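Local coordinates for protein peptidase, M20/M25/M40 family (Staphylococcus aureus, PDB 4EWT) that probably hydrolyses amide bonds of N-acylated amino acids or related small substrates, as a manganese-binding amidohydrolase of the M20 peptidase family, at residues F79-I84 against V99-G104; L29-D34 against Q135-V140; V174-G179 against E305-V310. All coordinates share one frame; numbering follows the deposited sequence.

Overall arrangement
Contacts 1 and 2 lie side by side at the two-manganese site of the M20 catalytic domain. Their centres are 9 Å apart. In sequence, contact 1 is nested inside the loop closed by contact 2. Asp-80 joins them: its OD2 lies 2.7 Å from Ser-30 OG and 2.8 Å from Glu-139 N, probable hydrogen bonds. Both contacts also reach one manganese ion, through Cys-103 in contact 1 and Glu-139 in contact 2. Contact 3 is remote. Its centre is about 27 Å from each of the other two, and its nearest atoms are about 14 Å from contact 1. It packs a helix near the edge of the eight-stranded sheet.

Contact 1 (F79-I84 against V99-G104); sequences FDALPI and VMHACG. With MN (manganese (II) ion), chain F; MN (manganese (II) ion), chain E.
Ala-81 sets its methyl over one face of the His-101 imidazole. CB lies 3.8 Å from the ring centroid and 12° off the ring normal, a CH-pi contact. In the His-101 side chain, CB points away from 79-84, and the ring turns back toward it. The Ala-81 methyl stands over the ring centre, with ND1 its nearest ring atom at 3.7 Å. CE1 meets Phe-79 O at 3.2 Å, near the ring plane. The imidazole is thus covered on a face by a methyl and met at its edge by a carbonyl.

Next to the ring, Leu-82 and Met-100 form a single antiparallel bridge, a hydrogen-bonded pair. Leu-82 N bonds to Met-100 O, and Met-100 N to Leu-82 O, each at 3.0 Å. Leu-82 O also takes a CA-H contact from Val-99. Beyond the bridge the packing is apolar. The Ala-102 methyl meets the CD1 atoms of both Leu-82 and Ile-84, while Ile-84 CG2 touches Met-100 SD at 3.9 Å.

Cys-103 follows directly. Its SG is anti to the backbone N (chi1 -150°) and bridges the two manganese ions. SG is 2.4 Å from the ion also bound by Glu-139 and His-362, and 2.6 Å from the ion bound by His-105 and His-164. A water forms a second bridge between the ions. Two parts of the one long loop between strand 72-78 and helix 105-120 pair here, and the second carries the bridging cysteine into the binuclear metal site of the M20 peptidase fold.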
loop_
_atom_site.group_PDB
_atom_site.type_symbol
_atom_site.label_atom_id
_atom_site.label_comp_id
_atom_site.label_asym_id
_atom_site.label_seq_id
_atom_site.Cartn_x
_atom_site.Cartn_y
_atom_site.Cartn_z
ATOM N N PHE A 79 23.514 36.768 7.345
ATOM C CA PHE A 79 23.228 37.387 8.646
ATOM C C PHE A 79 21.794 37.318 9.186
ATOM O O PHE A 79 21.507 37.913 10.234
ATOM C CB PHE A 79 23.766 38.823 8.718
ATOM C CG PHE A 79 23.132 39.788 7.746
ATOM C CD1 PHE A 79 21.959 40.468 8.077
ATOM C CD2 PHE A 79 23.748 40.073 6.529
ATOM C CE1 PHE A 79 21.396 41.395 7.197
ATOM C CE2 PHE A 79 23.194 41.004 5.642
ATOM C CZ PHE A 79 22.015 41.665 5.976
ATOM N N ASP A 80 20.911 36.597 8.498
ATOM C CA ASP A 80 19.541 36.415 8.986
ATOM C C ASP A 80 19.473 35.339 10.066
ATOM O O ASP A 80 20.290 34.408 10.087
ATOM C CB ASP A 80 18.554 36.101 7.844
ATOM C CG ASP A 80 18.922 34.836 7.064
ATOM O OD1 ASP A 80 20.125 34.505 6.930
ATOM O OD2 ASP A 80 17.990 34.178 6.552
ATOM N N ALA A 81 18.500 35.481 10.960
ATOM C CA ALA A 81 18.260 34.509 12.025
ATOM C C ALA A 81 16.986 33.701 11.751
ATOM O O ALA A 81 16.401 33.827 10.677
ATOM C CB ALA A 81 18.180 35.210 13.366
ATOM N N LEU A 82 16.557 32.894 12.724
ATOM C CA LEU A 82 15.428 31.966 12.555
ATOM C C LEU A 82 14.311 32.171 13.594
ATOM O O LEU A 82 14.575 32.700 14.677
ATOM C CB LEU A 82 15.936 30.525 12.636
ATOM C CG LEU A 82 16.770 29.994 11.474
ATOM C CD1 LEU A 82 17.729 28.923 11.972
ATOM C CD2 LEU A 82 15.867 29.455 10.378
ATOM N N PRO A 83 13.063 31.752 13.268
ATOM C CA PRO A 83 11.943 31.832 14.220
ATOM C C PRO A 83 11.992 30.723 15.284
ATOM O O PRO A 83 11.182 29.793 15.256
ATOM C CB PRO A 83 10.708 31.668 13.321
ATOM C CG PRO A 83 11.190 30.821 12.183
ATOM C CD PRO A 83 12.618 31.267 11.943
ATOM N N ILE A 84 12.943 30.838 16.210
ATOM C CA ILE A 84 13.208 29.807 17.216
ATOM C C ILE A 84 13.429 30.450 18.586
ATOM O O ILE A 84 14.182 31.421 18.710
ATOM C CB ILE A 84 14.448 28.949 16.816
ATOM C CG1 ILE A 84 14.131 28.074 15.592
ATOM C CG2 ILE A 84 14.933 28.087 17.979
ATOM C CD1 ILE A 84 15.332 27.721 14.762
ATOM N N VAL A 99 12.929 34.623 18.269
ATOM C CA VAL A 99 13.951 34.534 17.223
ATOM C C VAL A 99 15.354 34.331 17.806
ATOM O O VAL A 99 15.651 34.815 18.899
ATOM C CB VAL A 99 13.832 35.672 16.129
ATOM C CG1 VAL A 99 13.027 36.846 16.623
ATOM C CG2 VAL A 99 15.194 36.116 15.581
ATOM N N MET A 100 16.176 33.575 17.071
ATOM C CA MET A 100 17.497 33.109 17.507
ATOM C C MET A 100 18.440 32.866 16.321
ATOM O O MET A 100 18.020 32.315 15.292
ATOM C CB MET A 100 17.341 31.794 18.280
ATOM C CG MET A 100 18.650 31.098 18.635
ATOM S SD MET A 100 18.417 29.420 19.259
ATOM C CE MET A 100 20.122 29.013 19.633
ATOM N N HIS A 101 19.710 33.249 16.474
ATOM C CA HIS A 101 20.749 32.849 15.517
ATOM C C HIS A 101 21.143 31.384 15.729
ATOM O O HIS A 101 22.197 31.091 16.312
ATOM C CB HIS A 101 21.980 33.754 15.598
ATOM C CG HIS A 101 21.895 34.968 14.728
ATOM N ND1 HIS A 101 21.877 34.898 13.349
ATOM C CD2 HIS A 101 21.835 36.285 15.042
ATOM C CE1 HIS A 101 21.802 36.120 12.852
ATOM N NE2 HIS A 101 21.772 36.979 13.857
ATOM N N ALA A 102 20.285 30.482 15.244
ATOM C CA ALA A 102 20.436 29.047 15.448
ATOM C C ALA A 102 21.230 28.331 14.347
ATOM O O ALA A 102 21.234 27.095 14.301
ATOM C CB ALA A 102 19.048 28.391 15.626
ATOM N N CYS A 103 21.894 29.096 13.476
ATOM C CA CYS A 103 22.682 28.529 12.361
ATOM C C CYS A 103 24.089 29.142 12.247
ATOM O O CYS A 103 24.817 28.869 11.288
ATOM C CB CYS A 103 21.932 28.676 11.031
ATOM S SG CYS A 103 22.285 27.388 9.798
ATOM N N GLY A 104 24.458 29.975 13.219
ATOM C CA GLY A 104 25.806 30.530 13.304
ATOM C C GLY A 104 26.051 31.691 12.360
ATOM O O GLY A 104 27.200 32.050 12.105
HETATM MN MN MN F . 23.128 28.735 7.744
HETATM MN MN MN E . 20.170 27.339 8.585
HETATM O O HOH W 1 21.139 28.014 6.460
HETATM O O HOH W 2 23.846 29.637 5.802
#

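Contact 2 (L29-D34 against Q135-V140); sequences LSFHED and QPAEEV. With MN (manganese (II) ion), chain E.
Phe-31 lays a ring face against the methyl of Ala-137. Phe-31 belongs to a type II beta turn from Leu-29 to His-32, which packs on the metal-binding loop after strand 129-135 in the M20 catalytic domain. Ala-137 CB stands 3.7 Å from the ring centroid and is offset toward the rim, a CH-pi contact. The ring edge meets the backbone of the same loop: Phe-31 CE2 is 3.5 Å from Val-140 O, which lies near the ring plane.

Glu-33, the N-cap residue of helix 34-43, crosses Pro-136 at about a right angle. Its CG lies between the backbone N and the carbonyl carbon (chi1 51°), and the chain bends at chi2. CD then sits 3.5 Å from Pro-136 CB. Ala-137 N gives a hydrogen bond to Glu-33 OE1 at 3.3 Å. It is long and bent, and the donor stands above the carboxylate plane.

Ser-30 points its CB toward the metal loop. This CB packs on Val-140 CG2 and Ala-137 CA, and OG lies 3.5 Å from Val-140 CG2. The polar partner of OG is Asp-80, whose OD2 also accepts the backbone N of Glu-139. The turn and the metal loop therefore share one carboxylate oxygen. Just beyond that amide, the Glu-139 chain bends at chi2, and OE2 binds manganese at 2.2 Å, with OE1 a longer second bond at 2.8 Å.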
loop_
_atom_site.group_PDB
_atom_site.type_symbol
_atom_site.label_atom_id
_atom_site.label_comp_id
_atom_site.label_asym_id
_atom_site.label_seq_id
_atom_site.Cartn_x
_atom_site.Cartn_y
_atom_site.Cartn_z
ATOM N N LEU A 29 14.687 38.137 11.863
ATOM C CA LEU A 29 14.155 37.206 10.870
ATOM C C LEU A 29 14.517 37.584 9.436
ATOM O O LEU A 29 14.795 38.753 9.144
ATOM C CB LEU A 29 12.627 37.141 11.010
ATOM C CG LEU A 29 11.962 36.019 11.810
ATOM C CD1 LEU A 29 12.918 35.231 12.682
ATOM C CD2 LEU A 29 10.816 36.589 12.632
ATOM N N SER A 30 14.486 36.584 8.553
ATOM C CA SER A 30 14.685 36.778 7.117
ATOM C C SER A 30 13.685 37.794 6.563
ATOM O O SER A 30 12.494 37.719 6.855
ATOM C CB SER A 30 14.533 35.452 6.370
ATOM O OG SER A 30 15.335 34.431 6.936
ATOM N N PHE A 31 14.190 38.743 5.776
ATOM C CA PHE A 31 13.399 39.836 5.188
ATOM C C PHE A 31 12.951 40.910 6.196
ATOM O O PHE A 31 12.163 41.797 5.854
ATOM C CB PHE A 31 12.209 39.309 4.367
ATOM C CG PHE A 31 12.599 38.352 3.270
ATOM C CD1 PHE A 31 13.207 38.814 2.101
ATOM C CD2 PHE A 31 12.351 36.989 3.399
ATOM C CE1 PHE A 31 13.566 37.933 1.081
ATOM C CE2 PHE A 31 12.701 36.098 2.386
ATOM C CZ PHE A 31 13.312 36.572 1.223
ATOM N N HIS A 32 13.458 40.831 7.427
ATOM C CA HIS A 32 13.174 41.834 8.464
ATOM C C HIS A 32 14.432 42.201 9.264
ATOM O O HIS A 32 14.351 42.579 10.437
ATOM C CB HIS A 32 12.068 41.349 9.405
ATOM C CG HIS A 32 10.806 40.953 8.703
ATOM N ND1 HIS A 32 9.811 41.855 8.389
ATOM C CD2 HIS A 32 10.380 39.751 8.246
ATOM C CE1 HIS A 32 8.826 41.226 7.772
ATOM N NE2 HIS A 32 9.146 39.948 7.675
ATOM N N GLU A 33 15.589 42.099 8.618
ATOM C CA GLU A 33 16.868 42.305 9.289
ATOM C C GLU A 33 17.278 43.771 9.041
ATOM O O GLU A 33 18.252 44.068 8.344
ATOM C CB GLU A 33 17.913 41.264 8.834
ATOM C CG GLU A 33 18.090 41.113 7.325
ATOM C CD GLU A 33 17.035 40.244 6.664
ATOM O OE1 GLU A 33 17.119 38.999 6.753
ATOM O OE2 GLU A 33 16.137 40.815 6.018
ATOM N N ASP A 34 16.506 44.671 9.646
ATOM C CA ASP A 34 16.721 46.113 9.556
ATOM C C ASP A 34 17.887 46.582 10.425
ATOM O O ASP A 34 18.718 47.364 9.965
ATOM C CB ASP A 34 15.437 46.882 9.937
ATOM C CG ASP A 34 14.216 46.488 9.089
ATOM O OD1 ASP A 34 14.248 45.444 8.397
ATOM O OD2 ASP A 34 13.207 47.228 9.127
ATOM N N GLN A 135 24.982 38.872 3.341
ATOM C CA GLN A 135 23.709 38.442 2.761
ATOM C C GLN A 135 22.601 38.247 3.795
ATOM O O GLN A 135 22.794 37.543 4.784
ATOM C CB GLN A 135 23.908 37.143 1.966
ATOM C CG GLN A 135 22.715 36.722 1.111
ATOM C CD GLN A 135 22.703 35.236 0.832
ATOM O OE1 GLN A 135 23.587 34.704 0.156
ATOM N NE2 GLN A 135 21.698 34.549 1.361
ATOM N N PRO A 136 21.435 38.875 3.567
ATOM C CA PRO A 136 20.251 38.602 4.370
ATOM C C PRO A 136 19.469 37.413 3.806
ATOM O O PRO A 136 19.835 36.868 2.758
ATOM C CB PRO A 136 19.422 39.873 4.186
ATOM C CG PRO A 136 19.724 40.301 2.806
ATOM C CD PRO A 136 21.190 39.967 2.607
ATOM N N ALA A 137 18.415 37.018 4.512
ATOM C CA ALA A 137 17.344 36.189 3.944
ATOM C C ALA A 137 17.772 34.822 3.393
ATOM O O ALA A 137 17.118 34.285 2.505
ATOM C CB ALA A 137 16.590 36.990 2.866
ATOM N N GLU A 138 18.851 34.258 3.926
ATOM C CA GLU A 138 19.325 32.939 3.490
ATOM C C GLU A 138 18.314 31.831 3.815
ATOM O O GLU A 138 18.139 30.899 3.037
ATOM C CB GLU A 138 20.698 32.629 4.116
ATOM C CG GLU A 138 21.384 31.351 3.606
ATOM C CD GLU A 138 20.836 30.060 4.218
ATOM O OE1 GLU A 138 20.435 30.075 5.410
ATOM O OE2 GLU A 138 20.812 29.029 3.503
ATOM N N GLU A 139 17.637 31.954 4.953
ATOM C CA GLU A 139 16.869 30.849 5.538
ATOM C C GLU A 139 15.500 30.565 4.930
ATOM O O GLU A 139 15.004 29.430 5.006
ATOM C CB GLU A 139 16.722 31.056 7.048
ATOM C CG GLU A 139 18.045 31.004 7.803
ATOM C CD GLU A 139 18.627 29.600 7.907
ATOM O OE1 GLU A 139 18.122 28.662 7.249
ATOM O OE2 GLU A 139 19.612 29.432 8.657
ATOM N N VAL A 140 14.879 31.593 4.359
ATOM C CA VAL A 140 13.499 31.483 3.876
ATOM C C VAL A 140 13.426 31.796 2.380
ATOM O O VAL A 140 13.882 32.854 1.955
ATOM C CB VAL A 140 12.533 32.413 4.668
ATOM C CG1 VAL A 140 11.077 32.117 4.315
ATOM C CG2 VAL A 140 12.749 32.276 6.168
HETATM MN MN MN E . 20.170 27.339 8.585
HETATM O O HOH W 1 21.139 28.014 6.460
#

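Contact 3 (V174-G179 against E305-V310); sequences VYYRPG and EFTEYV
Thr-307 brings its CG2 methyl to the edge of the Tyr-176 ring. CG2 lies 4.0 Å from Tyr-176 CD1 and near the ring plane. The same methyl also packs on the backbone where Arg-177 joins Pro-178, 3.9 Å from Pro-178 N. Thr-307 CG2 is anti to its backbone N (chi1 -57° places OG1 beside that N), which directs the methyl at the strand segment.

Glu-308, the next residue on the helix, reaches over with a chain bent at chi2. Its carboxylate spans two neighbours. OE1 is 3.5 Å from both CE1 and OH of Tyr-176, again at the ring edge, with the ring and carboxylate planes 76° apart. OE2 approaches Pro-178 CG at 3.9 Å.

The surroundings position this first shell. Thr-307 OG1 bonds back to Asp-303 O, just before helix 304-316. Tyr-176 is on strand 173-176, which runs between strands 344-350 and 322-325 of the eight-stranded sheet. Arg-177 points away from the helix and packs on Glu-327 of the second subunit.

No hydrogen bond crosses between the two segments. Helix 304-316 is fitted against the end of the strand mostly by van der Waals contact, with the Thr-307 methyl packing on the Arg-177 to Pro-178 backbone and on the Tyr-176 edge. The Glu-308 carboxylate at that edge may add some electrostatic attraction, near a Tyr-176 hydroxyl that also has a weak hydrogen bond with Lys-315.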
loop_
_atom_site.group_PDB
_atom_site.type_symbol
_atom_site.label_atom_id
_atom_site.label_comp_id
_atom_site.label_asym_id
_atom_site.label_seq_id
_atom_site.Cartn_x
_atom_site.Cartn_y
_atom_site.Cartn_z
ATOM N N VAL A 174 39.193 22.617 9.179
ATOM C CA VAL A 174 38.262 23.032 8.133
ATOM C C VAL A 174 38.022 21.884 7.161
ATOM O O VAL A 174 38.913 21.060 6.934
ATOM C CB VAL A 174 38.755 24.287 7.351
ATOM C CG1 VAL A 174 38.663 25.533 8.217
ATOM C CG2 VAL A 174 40.169 24.096 6.822
ATOM N N TYR A 175 36.823 21.854 6.583
ATOM C CA TYR A 175 36.371 20.731 5.765
ATOM C C TYR A 175 35.902 21.164 4.377
ATOM O O TYR A 175 35.338 22.254 4.206
ATOM C CB TYR A 175 35.261 19.967 6.491
ATOM C CG TYR A 175 35.619 19.559 7.908
ATOM C CD1 TYR A 175 36.267 18.348 8.170
ATOM C CD2 TYR A 175 35.305 20.383 8.987
ATOM C CE1 TYR A 175 36.590 17.972 9.479
ATOM C CE2 TYR A 175 35.628 20.023 10.292
ATOM C CZ TYR A 175 36.269 18.819 10.532
ATOM O OH TYR A 175 36.583 18.472 11.833
ATOM N N TYR A 176 36.142 20.295 3.395
ATOM C CA TYR A 176 35.859 20.585 1.989
ATOM C C TYR A 176 35.433 19.344 1.188
ATOM O O TYR A 176 35.717 18.209 1.585
ATOM C CB TYR A 176 37.082 21.223 1.325
ATOM C CG TYR A 176 38.174 20.244 0.922
ATOM C CD1 TYR A 176 38.300 19.812 -0.402
ATOM C CD2 TYR A 176 39.089 19.760 1.862
ATOM C CE1 TYR A 176 39.312 18.916 -0.780
ATOM C CE2 TYR A 176 40.103 18.865 1.494
ATOM C CZ TYR A 176 40.211 18.448 0.175
ATOM O OH TYR A 176 41.217 17.567 -0.187
ATOM N N ARG A 177 34.843 19.582 0.028
ATOM C CA ARG A 177 34.429 18.564 -0.910
ATOM C C ARG A 177 34.063 19.156 -2.263
ATOM O O ARG A 177 33.217 19.980 -2.347
ATOM C CB ARG A 177 33.251 17.784 -0.350
ATOM C CG ARG A 177 32.720 16.790 -1.302
ATOM C CD ARG A 177 31.599 16.052 -0.748
ATOM N NE ARG A 177 31.693 14.681 -1.142
ATOM C CZ ARG A 177 31.222 14.234 -2.277
ATOM N NH1 ARG A 177 30.605 15.038 -3.115
ATOM N NH2 ARG A 177 31.363 12.970 -2.557
ATOM N N PRO A 178 34.715 18.734 -3.325
ATOM C CA PRO A 178 34.367 19.249 -4.654
ATOM C C PRO A 178 33.063 18.625 -5.135
ATOM O O PRO A 178 32.627 17.607 -4.592
ATOM C CB PRO A 178 35.532 18.783 -5.539
ATOM C CG PRO A 178 36.050 17.550 -4.866
ATOM C CD PRO A 178 35.842 17.774 -3.379
ATOM N N GLY A 179 32.445 19.237 -6.140
ATOM C CA GLY A 179 31.197 18.729 -6.683
ATOM C C GLY A 179 30.032 19.046 -5.759
ATOM O O GLY A 179 30.121 19.953 -4.920
ATOM N N GLU A 305 37.715 22.551 -9.733
ATOM C CA GLU A 305 38.979 23.300 -9.904
ATOM C C GLU A 305 39.219 24.254 -8.734
ATOM O O GLU A 305 40.264 24.203 -8.080
ATOM C CB GLU A 305 38.989 24.109 -11.214
ATOM C CG GLU A 305 39.049 23.287 -12.494
ATOM C CD GLU A 305 38.801 24.127 -13.743
ATOM O OE1 GLU A 305 37.757 23.905 -14.406
ATOM O OE2 GLU A 305 39.640 25.009 -14.057
ATOM N N PHE A 306 38.240 25.117 -8.474
ATOM C CA PHE A 306 38.384 26.125 -7.431
ATOM C C PHE A 306 38.465 25.497 -6.040
ATOM O O PHE A 306 39.327 25.878 -5.254
ATOM C CB PHE A 306 37.268 27.175 -7.516
ATOM C CG PHE A 306 37.416 28.307 -6.532
ATOM C CD1 PHE A 306 38.548 29.111 -6.538
ATOM C CD2 PHE A 306 36.411 28.572 -5.611
ATOM C CE1 PHE A 306 38.688 30.156 -5.637
ATOM C CE2 PHE A 306 36.537 29.617 -4.704
ATOM C CZ PHE A 306 37.678 30.412 -4.714
ATOM N N THR A 307 37.603 24.522 -5.754
ATOM C CA THR A 307 37.586 23.871 -4.436
ATOM C C THR A 307 38.900 23.180 -4.130
ATOM O O THR A 307 39.379 23.246 -2.997
ATOM C CB THR A 307 36.435 22.852 -4.286
ATOM O OG1 THR A 307 35.187 23.502 -4.531
ATOM C CG2 THR A 307 36.413 22.247 -2.882
ATOM N N GLU A 308 39.480 22.514 -5.127
ATOM C CA GLU A 308 40.770 21.852 -4.929
ATOM C C GLU A 308 41.879 22.873 -4.750
ATOM O O GLU A 308 42.769 22.691 -3.912
ATOM C CB GLU A 308 41.109 20.891 -6.073
ATOM C CG GLU A 308 41.853 19.639 -5.601
ATOM C CD GLU A 308 40.966 18.703 -4.778
ATOM O OE1 GLU A 308 41.340 18.360 -3.630
ATOM O OE2 GLU A 308 39.889 18.314 -5.275
ATOM N N TYR A 309 41.823 23.952 -5.527
ATOM C CA TYR A 309 42.725 25.072 -5.311
ATOM C C TYR A 309 42.654 25.549 -3.858
ATOM O O TYR A 309 43.684 25.788 -3.236
ATOM C CB TYR A 309 42.423 26.228 -6.276
ATOM C CG TYR A 309 43.042 27.527 -5.829
ATOM C CD1 TYR A 309 44.368 27.827 -6.136
ATOM C CD2 TYR A 309 42.314 28.444 -5.071
ATOM C CE1 TYR A 309 44.946 29.003 -5.715
ATOM C CE2 TYR A 309 42.884 29.629 -4.642
ATOM C CZ TYR A 309 44.201 29.898 -4.971
ATOM O OH TYR A 309 44.785 31.058 -4.553
ATOM N N VAL A 310 41.436 25.674 -3.323
ATOM C CA VAL A 310 41.234 26.174 -1.959
ATOM C C VAL A 310 41.881 25.257 -0.918
ATOM O O VAL A 310 42.585 25.724 -0.017
ATOM C CB VAL A 310 39.728 26.418 -1.642
ATOM C CG1 VAL A 310 39.497 26.582 -0.145
ATOM C CG2 VAL A 310 39.214 27.633 -2.402
#